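Local coordinates for protein fructose 1-phosphate kinase (PDB 2JG5) that probably phosphorylates fructose 1-phosphate to fructose 1,6-bisphosphate with ATP, as a member of the PfkB carbohydrate kinases, and may likewise act on tagatose 6-phosphate, at residues K33-K47 with F66-F80. Numbering follows the deposited sequence.
Sequences KFAGGKGINVSRVLK and FIIDTLNNSAIQSNF
Lys47 lies against Ile76 and shows how a long amphipathic side chain can serve two environments. Its CB meets Ile76 CD1 at 3.7 Å. With CG anti to the backbone N (chi1 -170°) and a bend at chi2, the chain slides past the isoleucine in the opposite direction: CG and CD follow Ile76 CG1, CE lies beside Ser74 O and Ala75 O, and NZ gives a weak 3.3 Å hydrogen bond to Ala75 O. Ala75, at positive phi, closes helix 66-73 in a Schellman motif. From the nearly parallel helix 38-47 the far end of Ile40 reaches across, CD1 3.9 Å from Ile67 CG2 and CG2 near Leu71 CD2. Arg44 NH2 lies 3.3 Å from Thr70 CG2, while Thr70 OG1 donates a 2.8 Å hydrogen bond to Phe66 O from above the carbonyl plane and lies over one face of the Phe66 ring. The edge of that ring meets the backbone of strand 33-36; Phe62 of the second subunit meets it with planes about 65° apart. The contact thus pairs two helices of the Rossmann-like core and ties them to a lid strand. Its aliphatic centre, bordered by Lys47 and Arg44, has only weak polar links across it, so apolar packing probably dominates.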
# COMPACT_ATOMS: atom_id res chain seq x y z
N LYS A 33 0.98 -8.59 4.43
CA LYS A 33 0.53 -8.46 3.06
C LYS A 33 0.55 -9.81 2.39
O LYS A 33 1.47 -10.59 2.63
CB LYS A 33 1.49 -7.56 2.27
CG LYS A 33 1.50 -6.12 2.67
CD LYS A 33 2.39 -5.33 1.73
CE LYS A 33 2.73 -4.00 2.30
NZ LYS A 33 3.63 -4.17 3.47
N PHE A 34 -0.44 -10.06 1.55
CA PHE A 34 -0.35 -11.20 0.63
C PHE A 34 -0.96 -10.94 -0.75
O PHE A 34 -1.65 -9.95 -0.96
CB PHE A 34 -0.89 -12.48 1.28
CG PHE A 34 -2.29 -12.36 1.82
CD1 PHE A 34 -3.40 -12.62 1.00
CD2 PHE A 34 -2.51 -12.05 3.16
CE1 PHE A 34 -4.71 -12.55 1.50
CE2 PHE A 34 -3.81 -11.98 3.68
CZ PHE A 34 -4.92 -12.22 2.85
N ALA A 35 -0.67 -11.83 -1.69
CA ALA A 35 -1.28 -11.75 -3.00
C ALA A 35 -2.70 -12.31 -2.92
O ALA A 35 -2.90 -13.50 -2.66
CB ALA A 35 -0.45 -12.53 -4.01
N GLY A 36 -3.68 -11.44 -3.14
CA GLY A 36 -5.08 -11.85 -3.18
C GLY A 36 -5.71 -11.78 -4.56
O GLY A 36 -5.12 -11.27 -5.50
N GLY A 37 -6.94 -12.29 -4.65
CA GLY A 37 -7.66 -12.41 -5.90
C GLY A 37 -8.09 -13.85 -6.03
O GLY A 37 -7.40 -14.76 -5.57
N LYS A 38 -9.23 -14.06 -6.68
CA LYS A 38 -9.85 -15.40 -6.72
C LYS A 38 -8.96 -16.43 -7.43
O LYS A 38 -8.58 -17.44 -6.84
CB LYS A 38 -11.27 -15.34 -7.30
CG LYS A 38 -12.29 -14.75 -6.32
CD LYS A 38 -13.71 -14.65 -6.90
CE LYS A 38 -14.39 -16.02 -7.03
NZ LYS A 38 -14.65 -16.68 -5.71
N GLY A 39 -8.60 -16.14 -8.69
CA GLY A 39 -7.71 -17.02 -9.45
C GLY A 39 -6.38 -17.26 -8.77
O GLY A 39 -5.86 -18.37 -8.80
N ILE A 40 -5.85 -16.22 -8.13
CA ILE A 40 -4.61 -16.36 -7.36
C ILE A 40 -4.78 -17.35 -6.20
O ILE A 40 -3.93 -18.22 -5.98
CB ILE A 40 -4.10 -14.99 -6.87
CG1 ILE A 40 -3.55 -14.19 -8.05
CG2 ILE A 40 -3.03 -15.15 -5.78
CD1 ILE A 40 -3.13 -12.76 -7.67
N ASN A 41 -5.90 -17.23 -5.48
CA ASN A 41 -6.21 -18.13 -4.39
C ASN A 41 -6.36 -19.57 -4.90
O ASN A 41 -5.86 -20.51 -4.27
CB ASN A 41 -7.47 -17.67 -3.65
CG ASN A 41 -7.19 -16.55 -2.62
OD1 ASN A 41 -6.06 -16.06 -2.48
ND2 ASN A 41 -8.23 -16.16 -1.89
N VAL A 42 -7.01 -19.74 -6.04
CA VAL A 42 -7.11 -21.06 -6.66
C VAL A 42 -5.69 -21.62 -6.89
O VAL A 42 -5.40 -22.76 -6.51
CB VAL A 42 -7.96 -21.07 -7.99
CG1 VAL A 42 -8.14 -22.48 -8.49
CG2 VAL A 42 -9.31 -20.45 -7.78
N SER A 43 -4.81 -20.81 -7.48
CA SER A 43 -3.42 -21.24 -7.70
C SER A 43 -2.75 -21.62 -6.38
O SER A 43 -1.98 -22.59 -6.32
CB SER A 43 -2.61 -20.17 -8.43
OG SER A 43 -2.98 -20.11 -9.79
N ARG A 44 -3.05 -20.85 -5.32
CA ARG A 44 -2.48 -21.09 -4.00
C ARG A 44 -2.93 -22.44 -3.43
O ARG A 44 -2.11 -23.19 -2.88
CB ARG A 44 -2.83 -19.97 -3.02
CG ARG A 44 -2.04 -18.67 -3.18
CD ARG A 44 -1.89 -18.03 -1.81
NE ARG A 44 -1.36 -16.67 -1.82
CZ ARG A 44 -0.17 -16.32 -1.31
NH1 ARG A 44 0.63 -17.24 -0.77
NH2 ARG A 44 0.23 -15.05 -1.35
N VAL A 45 -4.22 -22.75 -3.57
CA VAL A 45 -4.73 -24.03 -3.08
C VAL A 45 -4.27 -25.19 -3.97
O VAL A 45 -3.89 -26.25 -3.46
CB VAL A 45 -6.27 -24.04 -2.89
CG1 VAL A 45 -6.72 -25.36 -2.26
CG2 VAL A 45 -6.70 -22.88 -2.00
N LEU A 46 -4.28 -24.99 -5.29
CA LEU A 46 -3.77 -26.03 -6.19
C LEU A 46 -2.34 -26.36 -5.77
O LEU A 46 -1.98 -27.53 -5.69
CB LEU A 46 -3.82 -25.60 -7.66
CG LEU A 46 -5.16 -25.57 -8.42
CD1 LEU A 46 -5.00 -24.90 -9.78
CD2 LEU A 46 -5.81 -26.96 -8.58
N LYS A 47 -1.56 -25.32 -5.46
CA LYS A 47 -0.17 -25.50 -5.01
C LYS A 47 -0.02 -26.32 -3.73
O LYS A 47 0.81 -27.23 -3.68
CB LYS A 47 0.54 -24.15 -4.85
CG LYS A 47 2.04 -24.27 -4.63
CD LYS A 47 2.71 -24.93 -5.83
CE LYS A 47 4.08 -25.50 -5.48
NZ LYS A 47 4.77 -25.94 -6.72
N PHE A 66 5.19 -7.12 -6.73
CA PHE A 66 4.99 -7.81 -5.45
C PHE A 66 4.24 -9.13 -5.61
O PHE A 66 4.60 -10.15 -5.00
CB PHE A 66 4.24 -6.91 -4.46
CG PHE A 66 3.84 -7.62 -3.18
CD1 PHE A 66 4.71 -7.65 -2.10
CD2 PHE A 66 2.60 -8.25 -3.07
CE1 PHE A 66 4.35 -8.31 -0.92
CE2 PHE A 66 2.24 -8.91 -1.90
CZ PHE A 66 3.11 -8.93 -0.82
N ILE A 67 3.17 -9.10 -6.41
CA ILE A 67 2.37 -10.28 -6.68
C ILE A 67 3.17 -11.35 -7.42
O ILE A 67 3.08 -12.55 -7.09
CB ILE A 67 1.09 -9.90 -7.45
CG1 ILE A 67 0.17 -9.09 -6.53
CG2 ILE A 67 0.39 -11.15 -7.98
CD1 ILE A 67 -1.20 -8.81 -7.11
N ILE A 68 3.97 -10.93 -8.40
CA ILE A 68 4.81 -11.87 -9.13
C ILE A 68 5.87 -12.49 -8.20
O ILE A 68 6.02 -13.72 -8.16
CB ILE A 68 5.45 -11.23 -10.38
CG1 ILE A 68 4.38 -10.52 -11.22
CG2 ILE A 68 6.16 -12.30 -11.20
CD1 ILE A 68 4.92 -9.61 -12.32
N ASP A 69 6.56 -11.66 -7.42
CA ASP A 69 7.59 -12.16 -6.49
C ASP A 69 7.00 -13.05 -5.40
O ASP A 69 7.59 -14.07 -5.04
CB ASP A 69 8.40 -11.00 -5.88
CG ASP A 69 9.23 -10.26 -6.91
OD1 ASP A 69 9.05 -10.48 -8.12
OD2 ASP A 69 10.09 -9.44 -6.50
N THR A 70 5.83 -12.67 -4.89
CA THR A 70 5.10 -13.46 -3.90
C THR A 70 4.74 -14.84 -4.45
O THR A 70 5.00 -15.86 -3.81
CB THR A 70 3.84 -12.72 -3.38
OG1 THR A 70 4.25 -11.60 -2.58
CG2 THR A 70 2.95 -13.62 -2.53
N LEU A 71 4.17 -14.86 -5.65
CA LEU A 71 3.88 -16.13 -6.32
C LEU A 71 5.15 -16.93 -6.58
O LEU A 71 5.19 -18.13 -6.32
CB LEU A 71 3.08 -15.92 -7.62
CG LEU A 71 1.62 -15.47 -7.46
CD1 LEU A 71 0.94 -15.38 -8.82
CD2 LEU A 71 0.83 -16.40 -6.51
N ASN A 72 6.19 -16.27 -7.08
CA ASN A 72 7.47 -16.94 -7.35
C ASN A 72 8.07 -17.59 -6.11
O ASN A 72 8.53 -18.72 -6.16
CB ASN A 72 8.47 -15.97 -7.99
CG ASN A 72 8.11 -15.59 -9.43
OD1 ASN A 72 7.43 -16.34 -10.14
ND2 ASN A 72 8.60 -14.43 -9.86
N ASN A 73 8.05 -16.86 -4.99
CA ASN A 73 8.56 -17.40 -3.73
C ASN A 73 7.77 -18.62 -3.29
O ASN A 73 8.30 -19.47 -2.57
CB ASN A 73 8.52 -16.35 -2.62
CG ASN A 73 9.45 -15.17 -2.88
OD1 ASN A 73 10.28 -15.20 -3.79
ND2 ASN A 73 9.29 -14.12 -2.09
N SER A 74 6.52 -18.69 -3.72
CA SER A 74 5.64 -19.82 -3.43
C SER A 74 5.76 -20.96 -4.47
O SER A 74 5.08 -21.98 -4.35
CB SER A 74 4.20 -19.32 -3.36
OG SER A 74 3.43 -20.13 -2.50
N ALA A 75 6.64 -20.78 -5.45
CA ALA A 75 6.83 -21.72 -6.56
C ALA A 75 5.58 -21.84 -7.44
O ALA A 75 5.26 -22.92 -7.95
CB ALA A 75 7.28 -23.10 -6.04
N ILE A 76 4.87 -20.73 -7.60
CA ILE A 76 3.77 -20.65 -8.54
C ILE A 76 4.16 -19.74 -9.71
O ILE A 76 4.61 -18.61 -9.51
CB ILE A 76 2.45 -20.20 -7.87
CG1 ILE A 76 2.08 -21.16 -6.73
CG2 ILE A 76 1.31 -20.16 -8.89
CD1 ILE A 76 1.09 -20.63 -5.73
N GLN A 77 4.00 -20.25 -10.93
CA GLN A 77 4.32 -19.49 -12.14
C GLN A 77 3.23 -18.48 -12.43
O GLN A 77 2.08 -18.64 -12.00
CB GLN A 77 4.50 -20.43 -13.34
CG GLN A 77 5.60 -21.47 -13.18
CD GLN A 77 5.59 -22.50 -14.30
OE1 GLN A 77 5.22 -23.66 -14.10
NE2 GLN A 77 5.99 -22.07 -15.49
N SER A 78 3.60 -17.42 -13.14
CA SER A 78 2.67 -16.39 -13.57
C SER A 78 3.09 -15.80 -14.91
O SER A 78 4.27 -15.78 -15.27
CB SER A 78 2.52 -15.29 -12.51
OG SER A 78 3.67 -14.46 -12.45
N ASN A 79 2.11 -15.32 -15.66
CA ASN A 79 2.39 -14.73 -16.95
C ASN A 79 1.38 -13.61 -17.14
O ASN A 79 0.58 -13.61 -18.08
CB ASN A 79 2.32 -15.79 -18.05
CG ASN A 79 3.08 -15.41 -19.31
OD1 ASN A 79 3.78 -14.39 -19.37
ND2 ASN A 79 2.95 -16.24 -20.34
N PHE A 80 1.41 -12.69 -16.18
CA PHE A 80 0.53 -11.53 -16.13
C PHE A 80 0.80 -10.54 -17.26
O PHE A 80 1.94 -10.37 -17.69
CB PHE A 80 0.69 -10.79 -14.79
CG PHE A 80 0.09 -11.51 -13.62
CD1 PHE A 80 0.90 -11.96 -12.58
CD2 PHE A 80 -1.28 -11.73 -13.54
CE1 PHE A 80 0.35 -12.63 -11.47
CE2 PHE A 80 -1.84 -12.40 -12.45
CZ PHE A 80 -1.02 -12.85 -11.41